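Lmo0740 protein (Listeria monocytogenes, PDB 4RFA) probably acts as a Crp-family transcription activator, pairing a cyclic nucleotide-binding-like domain with a C-terminal winged-helix DNA-binding domain. Local coordinates at residues 179-184 and 215-220. Residues are numbered along the deposited sequence; the frame is centred on the assembly and turned at random.
Sequences NFINQS and SPYRID
In the C-terminal winged-helix domain, the turn leading into helix 183-189 packs against the chain entering strand 218-220, with Tyr217 of the strand side reaching to Ile181 and Gln183. Tyr217 CG lies anti to the carbonyl carbon (chi1 -62°), and the ring runs on toward the start of the helix. At the ring's edge, in its plane, Ile181 CG2 meets Tyr217 CD2 at 4.0 Å, the two side chains crossing at about a right angle. A branched isoleucine suits this place: CG2 meets the tyrosine, and the side chain also touches Phe75 and Met165. The phenol suits a partly polar border, since its carbons pack on Ile181 while OH reaches the helix start. There Tyr217 OH lies 3.2 Å from Gln183 N, but the angle is too poor for a hydrogen bond. Two waters join the segments. One is 2.7 Å from Tyr217 OH and donates a weak bond to Gln183 OE1, while the long glutamine side chain lets NE2 bond Gln194 OE1. The other accepts from Tyr217 N and donates to Ile181 O at an unusually short, hence doubtful, distance.

Ser215 CB sits over one face of the tyrosine ring, offset toward its rim, and approaches Ile181 O at 3.4 Å. The small serine fits against Asn182, whose CB is 3.8 Å from Ser215 OG. Asn182 is the N-cap, a common role for asparagine: its OD1 accepts from Val185 N. Farther out, Asn179 ND2 rests 3.9 Å from CG of Pro216, whose ring offers an apolar surface; proline most readily accepts the cis peptide bond found before it. Tyr217 and Gln183 both touch Leu201. The capped start of helix 183-189 thus meets the loop into outer strand 218-220, and helices 183-189 and 194-206 in succession are consistent with the helix-turn-helix of Crp-type regulators.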
# COMPACT_ATOMS: atom_id res chain seq x y z
N ASN A 179 24.17 1.72 -6.69
CA ASN A 179 25.20 0.80 -6.35
C ASN A 179 24.79 -0.20 -5.29
O ASN A 179 25.23 -1.34 -5.33
CB ASN A 179 26.38 1.60 -5.81
CG ASN A 179 27.67 0.84 -5.91
OD1 ASN A 179 28.30 0.54 -4.89
ND2 ASN A 179 28.08 0.52 -7.12
N PHE A 180 23.96 0.23 -4.35
CA PHE A 180 23.53 -0.65 -3.27
C PHE A 180 22.61 -1.81 -3.73
O PHE A 180 22.44 -2.78 -3.02
CB PHE A 180 22.92 0.15 -2.10
CG PHE A 180 21.57 0.74 -2.40
CD1 PHE A 180 20.43 -0.03 -2.29
CD2 PHE A 180 21.46 2.08 -2.78
CE1 PHE A 180 19.18 0.52 -2.55
CE2 PHE A 180 20.23 2.63 -3.06
CZ PHE A 180 19.08 1.84 -2.96
N ILE A 181 22.01 -1.70 -4.91
CA ILE A 181 21.29 -2.82 -5.52
C ILE A 181 22.29 -3.79 -6.18
O ILE A 181 22.71 -3.61 -7.35
CB ILE A 181 20.27 -2.38 -6.57
CG1 ILE A 181 19.32 -1.28 -6.06
CG2 ILE A 181 19.46 -3.61 -7.04
CD1 ILE A 181 18.37 -1.69 -4.99
N ASN A 182 22.71 -4.77 -5.38
CA ASN A 182 23.54 -5.87 -5.84
C ASN A 182 22.73 -7.13 -5.88
O ASN A 182 21.49 -7.16 -5.62
CB ASN A 182 24.78 -6.08 -4.95
CG ASN A 182 24.43 -6.24 -3.47
OD1 ASN A 182 23.33 -6.58 -3.10
ND2 ASN A 182 25.41 -6.02 -2.63
N GLN A 183 23.42 -8.19 -6.22
CA GLN A 183 22.81 -9.50 -6.32
C GLN A 183 22.04 -9.97 -5.09
O GLN A 183 20.94 -10.54 -5.19
CB GLN A 183 23.86 -10.54 -6.69
CG GLN A 183 23.27 -11.79 -7.31
CD GLN A 183 24.33 -12.63 -7.97
OE1 GLN A 183 24.83 -12.33 -9.07
NE2 GLN A 183 24.68 -13.70 -7.29
N SER A 184 22.64 -9.80 -3.92
CA SER A 184 22.00 -10.19 -2.67
C SER A 184 20.75 -9.37 -2.38
O SER A 184 19.71 -9.90 -1.98
CB SER A 184 23.00 -10.03 -1.49
OG SER A 184 22.37 -10.38 -0.28
N SER A 215 26.50 -5.66 -11.09
CA SER A 215 26.03 -4.35 -10.60
C SER A 215 27.11 -3.27 -10.64
O SER A 215 28.30 -3.55 -10.52
CB SER A 215 25.43 -4.45 -9.20
OG SER A 215 26.27 -5.17 -8.34
N PRO A 216 26.69 -2.01 -10.78
CA PRO A 216 25.30 -1.54 -10.83
C PRO A 216 24.57 -1.96 -12.10
O PRO A 216 25.15 -1.96 -13.20
CB PRO A 216 25.40 -0.01 -10.74
CG PRO A 216 26.86 0.33 -10.82
CD PRO A 216 27.68 -0.92 -10.77
N TYR A 217 23.31 -2.34 -11.96
CA TYR A 217 22.55 -2.87 -13.08
C TYR A 217 22.21 -1.77 -14.06
O TYR A 217 21.76 -0.68 -13.68
CB TYR A 217 21.30 -3.57 -12.56
CG TYR A 217 21.68 -4.72 -11.69
CD1 TYR A 217 22.45 -5.75 -12.19
CD2 TYR A 217 21.35 -4.75 -10.34
CE1 TYR A 217 22.84 -6.81 -11.41
CE2 TYR A 217 21.75 -5.83 -9.54
CZ TYR A 217 22.49 -6.85 -10.09
OH TYR A 217 22.90 -7.92 -9.35
N ARG A 218 22.44 -2.08 -15.34
CA ARG A 218 22.16 -1.17 -16.44
C ARG A 218 21.10 -1.84 -17.29
O ARG A 218 21.28 -2.95 -17.75
CB ARG A 218 23.42 -0.96 -17.26
CG ARG A 218 24.54 -0.28 -16.51
CD ARG A 218 25.89 -0.38 -17.23
NE ARG A 218 26.85 0.54 -16.61
CZ ARG A 218 27.11 1.79 -17.00
NH1 ARG A 218 26.51 2.34 -18.06
NH2 ARG A 218 28.00 2.51 -16.33
N ILE A 219 19.99 -1.16 -17.48
CA ILE A 219 18.82 -1.75 -18.08
C ILE A 219 18.66 -1.08 -19.41
O ILE A 219 18.72 0.15 -19.50
CB ILE A 219 17.56 -1.51 -17.24
CG1 ILE A 219 17.65 -2.25 -15.91
CG2 ILE A 219 16.32 -2.00 -17.98
CD1 ILE A 219 16.83 -1.57 -14.83
N ASP A 220 18.46 -1.89 -20.45
CA ASP A 220 18.31 -1.39 -21.81
C ASP A 220 17.08 -0.53 -21.89
O ASP A 220 15.96 -1.03 -21.78
CB ASP A 220 18.17 -2.52 -22.82
CG ASP A 220 18.48 -2.07 -24.21
OD1 ASP A 220 18.12 -0.93 -24.59
OD2 ASP A 220 19.12 -2.88 -24.91
O HOH W 1 22.55 -1.93 -9.19
O HOH W 2 25.09 -9.17 -10.29